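Local coordinates for protein malyl-CoA lyase/beta-methylmalyl-CoA lyase (Methylobacterium extorquens, PDB 5UGR) that belongs to the HpcH/HpaI aldolase/citrate lyase family of TIM-barrel enzymes and carries a magnesium ion in a site of acidic residues, at residues A[54-59]-A[90-95]; A[61-66]-A[97-102]. One frame throughout, in Å; residues are numbered along the deposited sequence.

Contact 1: A[54-59]-A[90-95]; sequences QARKNI and VDIVEA
Arg56 and Ile59 meet Asp91 and Ile92 where two neighbouring outer helices of a TIM barrel, 52-65 and 85-95, run nearly parallel, their segment axes 10.0 Å apart at 11°. Arg56 makes its contact with its middle methylenes, CG and CD. Its CB starts off to one side of the other helix, and CG, anti to the backbone N (chi1 -169°), places the chain alongside helix 85-95. Arg56 CG lies 4.0 Å from Ile92 CD1 and a little farther from Ile92 CG1. The next methylene, Arg56 CD, rests 3.7 Å from Asp91 OD2 and also touches Asp91 CB. The chain then bends at chi3 (-55°), and the guanidinium stands almost perpendicular to the Asp91 carboxylate. The two charged groups are near but not paired: NE of Arg56 forms a salt bridge with Asp88, about a turn before Asp91 on helix 85-95, and NH2 makes a weak hydrogen bond to the carbonyl O of Tyr84, while Asp91 OD2 is taken by Arg87. This cluster of alternating charges lies beside a buried apolar patch, where Leu43 touches both isoleucines. There Ile92 CD1 sits between Arg56 CG and Ile59 CG2, 4.0 Å from Ile59 CG2.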
loop_
_atom_site.group_PDB
_atom_site.type_symbol
_atom_site.label_atom_id
_atom_site.label_comp_id
_atom_site.label_asym_id
_atom_site.label_seq_id
_atom_site.Cartn_x
_atom_site.Cartn_y
_atom_site.Cartn_z
ATOM N N GLN A 54 -15.268 38.956 8.963
ATOM C CA GLN A 54 -14.762 39.954 9.922
ATOM C C GLN A 54 -13.736 39.378 10.871
ATOM O O GLN A 54 -12.749 40.031 11.208
ATOM C CB GLN A 54 -15.919 40.600 10.690
ATOM C CG GLN A 54 -15.506 41.773 11.546
ATOM C CD GLN A 54 -14.867 42.917 10.771
ATOM O OE1 GLN A 54 -15.408 43.376 9.778
ATOM N NE2 GLN A 54 -13.686 43.365 11.209
ATOM N N ALA A 55 -13.951 38.116 11.289
ATOM C CA ALA A 55 -13.003 37.526 12.220
ATOM C C ALA A 55 -11.637 37.442 11.570
ATOM O O ALA A 55 -10.611 37.630 12.212
ATOM C CB ALA A 55 -13.491 36.142 12.633
ATOM N N ARG A 56 -11.615 37.197 10.262
ATOM C CA ARG A 56 -10.358 37.126 9.523
ATOM C C ARG A 56 -9.625 38.446 9.566
ATOM O O ARG A 56 -8.409 38.534 9.857
ATOM C CB ARG A 56 -10.629 36.640 8.095
ATOM C CG ARG A 56 -9.403 36.290 7.333
ATOM C CD ARG A 56 -9.696 35.916 5.897
ATOM N NE ARG A 56 -10.675 34.820 5.740
ATOM C CZ ARG A 56 -11.829 34.822 5.072
ATOM N NH1 ARG A 56 -12.337 35.928 4.535
ATOM N NH2 ARG A 56 -12.526 33.707 4.964
ATOM N N LYS A 57 -10.393 39.509 9.345
ATOM C CA LYS A 57 -9.803 40.841 9.478
ATOM C C LYS A 57 -9.319 41.177 10.896
ATOM O O LYS A 57 -8.230 41.715 11.081
ATOM C CB LYS A 57 -10.838 41.875 9.000
ATOM C CG LYS A 57 -11.160 41.802 7.520
ATOM C CD LYS A 57 -12.238 42.852 7.210
ATOM C CE LYS A 57 -12.714 42.695 5.782
ATOM N NZ LYS A 57 -13.924 43.515 5.510
ATOM N N ASN A 58 -10.114 40.793 11.877
ATOM C CA ASN A 58 -9.773 40.988 13.286
ATOM C C ASN A 58 -8.471 40.300 13.618
ATOM O O ASN A 58 -7.591 40.875 14.309
ATOM C CB ASN A 58 -10.849 40.483 14.229
ATOM C CG ASN A 58 -12.183 41.232 14.118
ATOM O OD1 ASN A 58 -12.267 42.373 13.613
ATOM N ND2 ASN A 58 -13.219 40.608 14.635
ATOM N N ILE A 59 -8.331 39.055 13.122
ATOM C CA ILE A 59 -7.105 38.330 13.411
ATOM C C ILE A 59 -5.832 38.905 12.773
ATOM O O ILE A 59 -4.765 38.942 13.365
ATOM C CB ILE A 59 -7.324 36.813 13.010
ATOM C CG1 ILE A 59 -8.240 36.174 14.064
ATOM C CG2 ILE A 59 -5.986 36.071 12.921
ATOM C CD1 ILE A 59 -8.730 34.765 13.739
ATOM N N VAL A 90 -4.563 32.452 2.674
ATOM C CA VAL A 90 -3.962 33.492 1.802
ATOM C C VAL A 90 -3.879 34.832 2.553
ATOM O O VAL A 90 -2.809 35.422 2.654
ATOM C CB VAL A 90 -4.764 33.656 0.483
ATOM C CG1 VAL A 90 -4.308 34.923 -0.266
ATOM C CG2 VAL A 90 -4.554 32.435 -0.405
ATOM N N ASP A 91 -5.002 35.297 3.092
ATOM C CA ASP A 91 -5.001 36.671 3.646
ATOM C C ASP A 91 -4.091 36.778 4.875
ATOM O O ASP A 91 -3.333 37.731 5.026
ATOM C CB ASP A 91 -6.394 37.147 3.992
ATOM C CG ASP A 91 -7.262 37.371 2.803
ATOM O OD1 ASP A 91 -6.804 37.234 1.657
ATOM O OD2 ASP A 91 -8.408 37.840 3.037
ATOM N N ILE A 92 -4.153 35.788 5.757
ATOM C CA ILE A 92 -3.391 35.873 7.000
ATOM C C ILE A 92 -1.936 35.578 6.777
ATOM O O ILE A 92 -1.076 36.308 7.332
ATOM C CB ILE A 92 -4.008 35.036 8.135
ATOM C CG1 ILE A 92 -5.434 35.482 8.398
ATOM C CG2 ILE A 92 -3.150 35.065 9.389
ATOM C CD1 ILE A 92 -6.331 34.551 9.212
ATOM N N VAL A 93 -1.602 34.529 5.988
ATOM C CA VAL A 93 -0.201 34.247 5.811
ATOM C C VAL A 93 0.466 35.400 5.026
ATOM O O VAL A 93 1.612 35.803 5.351
ATOM C CB VAL A 93 0.077 32.856 5.189
ATOM C CG1 VAL A 93 1.553 32.605 4.975
ATOM C CG2 VAL A 93 -0.522 31.750 6.066
ATOM N N GLU A 94 -0.232 35.980 4.064
ATOM C CA GLU A 94 0.363 37.118 3.329
ATOM C C GLU A 94 0.661 38.283 4.250
ATOM O O GLU A 94 1.710 38.904 4.113
ATOM C CB GLU A 94 -0.543 37.554 2.173
ATOM C CG GLU A 94 -0.470 36.668 0.942
ATOM C CD GLU A 94 -1.303 37.171 -0.230
ATOM O OE1 GLU A 94 -2.027 38.187 -0.108
ATOM O OE2 GLU A 94 -1.178 36.541 -1.312
ATOM N N ALA A 95 -0.271 38.565 5.178
ATOM C CA ALA A 95 -0.238 39.817 5.966
ATOM C C ALA A 95 0.502 39.754 7.279
ATOM O O ALA A 95 0.789 40.806 7.847
ATOM C CB ALA A 95 -1.643 40.320 6.191
#

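Contact 2: A[61-66]-A[97-102]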
loop_
_atom_site.group_PDB
_atom_site.type_symbol
_atom_site.label_atom_id
_atom_site.label_comp_id
_atom_site.label_asym_id
_atom_site.label_seq_id
_atom_site.Cartn_x
_atom_site.Cartn_y
_atom_site.Cartn_z
ATOM N N GLN A 61 -5.369 42.050 12.238
ATOM C CA GLN A 61 -5.061 43.231 13.073
ATOM C C GLN A 61 -4.415 42.767 14.391
ATOM O O GLN A 61 -3.361 43.310 14.819
ATOM C CB GLN A 61 -6.341 44.092 13.304
ATOM C CG GLN A 61 -6.184 45.077 14.462
ATOM C CD GLN A 61 -7.281 46.104 14.566
ATOM O OE1 GLN A 61 -6.991 47.271 14.602
ATOM N NE2 GLN A 61 -8.547 45.672 14.642
ATOM N N ALA A 62 -4.993 41.694 15.000
ATOM C CA ALA A 62 -4.481 41.246 16.288
ATOM C C ALA A 62 -3.041 40.691 16.152
ATOM O O ALA A 62 -2.163 41.020 16.983
ATOM C CB ALA A 62 -5.395 40.179 16.882
ATOM N N LEU A 63 -2.783 39.890 15.126
ATOM C CA LEU A 63 -1.453 39.365 14.946
ATOM C C LEU A 63 -0.413 40.424 14.650
ATOM O O LEU A 63 0.738 40.299 15.070
ATOM C CB LEU A 63 -1.407 38.297 13.824
ATOM C CG LEU A 63 -2.028 36.954 14.173
ATOM C CD1 LEU A 63 -2.225 36.175 12.892
ATOM C CD2 LEU A 63 -1.133 36.221 15.128
ATOM N N ASN A 64 -0.829 41.493 13.967
ATOM C CA ASN A 64 0.102 42.550 13.614
ATOM C C ASN A 64 0.314 43.596 14.666
ATOM O O ASN A 64 1.400 44.216 14.709
ATOM C CB ASN A 64 -0.387 43.177 12.333
ATOM C CG ASN A 64 -0.083 42.310 11.126
ATOM O OD1 ASN A 64 0.750 41.399 11.171
ATOM N ND2 ASN A 64 -0.733 42.597 10.049
ATOM N N ASP A 65 -0.701 43.822 15.501
ATOM C CA ASP A 65 -0.676 44.970 16.457
ATOM C C ASP A 65 -0.410 44.635 17.950
ATOM O O ASP A 65 0.037 45.507 18.702
ATOM C CB ASP A 65 -2.032 45.712 16.419
ATOM C CG ASP A 65 -2.318 46.368 15.123
ATOM O OD1 ASP A 65 -1.432 46.444 14.252
ATOM O OD2 ASP A 65 -3.484 46.826 15.008
ATOM N N LEU A 66 -0.790 43.418 18.373
ATOM C CA LEU A 66 -0.771 43.131 19.803
ATOM C C LEU A 66 0.580 42.547 20.157
ATOM O O LEU A 66 1.340 42.075 19.300
ATOM C CB LEU A 66 -1.876 42.116 20.152
ATOM C CG LEU A 66 -3.294 42.649 20.002
ATOM C CD1 LEU A 66 -4.363 41.632 20.386
ATOM C CD2 LEU A 66 -3.517 43.968 20.756
ATOM N N PRO A 97 3.539 38.191 9.329
ATOM C CA PRO A 97 4.799 37.504 9.668
ATOM C C PRO A 97 4.818 36.909 11.103
ATOM O O PRO A 97 5.551 35.953 11.340
ATOM C CB PRO A 97 5.863 38.619 9.565
ATOM C CG PRO A 97 5.249 39.680 8.764
ATOM C CD PRO A 97 3.774 39.552 8.805
ATOM N N ARG A 98 4.090 37.494 12.050
ATOM C CA ARG A 98 4.070 37.005 13.443
ATOM C C ARG A 98 3.522 35.597 13.586
ATOM O O ARG A 98 3.823 34.904 14.532
ATOM C CB ARG A 98 3.342 37.985 14.369
ATOM C CG ARG A 98 3.280 37.604 15.849
ATOM C CD ARG A 98 4.663 37.525 16.429
ATOM N NE ARG A 98 4.732 37.097 17.808
ATOM C CZ ARG A 98 4.684 35.804 18.175
ATOM N NH1 ARG A 98 4.453 34.851 17.265
ATOM N NH2 ARG A 98 4.818 35.477 19.462
ATOM N N LEU A 99 2.669 35.187 12.651
ATOM C CA LEU A 99 2.093 33.844 12.725
ATOM C C LEU A 99 3.198 32.799 12.745
ATOM O O LEU A 99 4.095 32.801 11.899
ATOM C CB LEU A 99 1.154 33.630 11.545
ATOM C CG LEU A 99 0.333 32.356 11.612
ATOM C CD1 LEU A 99 -0.647 32.323 12.764
ATOM C CD2 LEU A 99 -0.348 32.101 10.264
ATOM N N ASP A 100 3.048 31.844 13.689
ATOM C CA ASP A 100 3.969 30.738 13.798
ATOM C C ASP A 100 3.456 29.412 13.177
ATOM O O ASP A 100 4.258 28.636 12.613
ATOM C CB ASP A 100 4.324 30.465 15.255
ATOM C CG ASP A 100 5.026 31.655 15.931
ATOM O OD1 ASP A 100 6.046 32.132 15.347
ATOM O OD2 ASP A 100 4.540 32.054 17.014
ATOM N N MET A 101 2.145 29.166 13.323
ATOM C CA MET A 101 1.611 27.859 12.973
ATOM C C MET A 101 0.187 27.962 12.475
ATOM O O MET A 101 -0.516 28.938 12.754
ATOM C CB MET A 101 1.629 26.925 14.191
ATOM C CG MET A 101 3.058 26.571 14.698
ATOM S SD MET A 101 3.048 25.310 15.994
ATOM C CE MET A 101 2.583 23.890 14.986
ATOM N N ILE A 102 -0.217 26.918 11.754
ATOM C CA ILE A 102 -1.618 26.743 11.344
ATOM C C ILE A 102 -2.150 25.427 11.933
ATOM O O ILE A 102 -1.441 24.398 11.860
ATOM C CB ILE A 102 -1.732 26.716 9.802
ATOM C CG1 ILE A 102 -1.435 28.112 9.230
ATOM C CG2 ILE A 102 -3.107 26.235 9.358
ATOM C CD1 ILE A 102 -1.289 28.183 7.727
#
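Leu63 and Asn64, at the C-terminal end of helix 52-65, pack against Pro97, Arg98 and Leu99 in the turn that leads from helix 85-95 into barrel strand 101-104. In this TIM barrel the contact joins an outer helix to the chain about to enter the fourth strand. Near the helix end, the carbonyl O of Ala62 accepts a hydrogen bond from the indole NE1 of Trp68. Leu63 follows and points at the turn; it is the nearest residue to Arg98, the two CA atoms lying 6.2 Å apart. Its CD1 methyl meets Leu99 CD1 at 4.2 Å in a buried apolar contact, which Ile75 of strand 72-76 extends by touching Leu99. The carbonyl O of Leu63 faces the base of Arg98, lying 3.6 Å from its CB and 3.8 Å from its CG. Asn64 is more exposed: its OD1 passes 4.3 Å from Pro97 CD, while its ND2 bonds to the carbonyl O of Ala95. The helix ends before Leu66, the first residue to leave helical phi/psi. Arg98 begins toward the helix, but a bend at chi2 (62°) turns its tip away. Both terminal nitrogens are bonded: NH2 donates to the carbonyls of Gly69 and Lys71, and NH1 forms a salt bridge with Asp100. Asp100 OD2 also accepts a hydrogen bond from Met73 N, and OD1 forms a salt bridge with Lys131 NZ. The Arg98 NH1 to Asp100 OD2 bond, 2.8 Å long, lies close to the guanidinium plane but reaches the oxygen from above the carboxylate plane.

Both contacts lie on the same side of the chain's centre, their own centres about 9 Å apart, and both use helix 52-65: contact 1 its N-terminal half, contact 2 its C-terminal end. The partners, helix 85-95 and the turn 97-99 before strand 101-104, follow each other in the chain, so the segments alternate in sequence as 54-59, 61-66, 90-95 and 97-102. Ile92 CG2 joins the two apolar patches, packing 3.8 Å from Leu63 CD1, and Val93 of contact 1 touches Ile102 of contact 2. Helix 52-65 is thus packed against both helix 85-95 and the turn that leads on to strand 101-104, on the outside of the barrel.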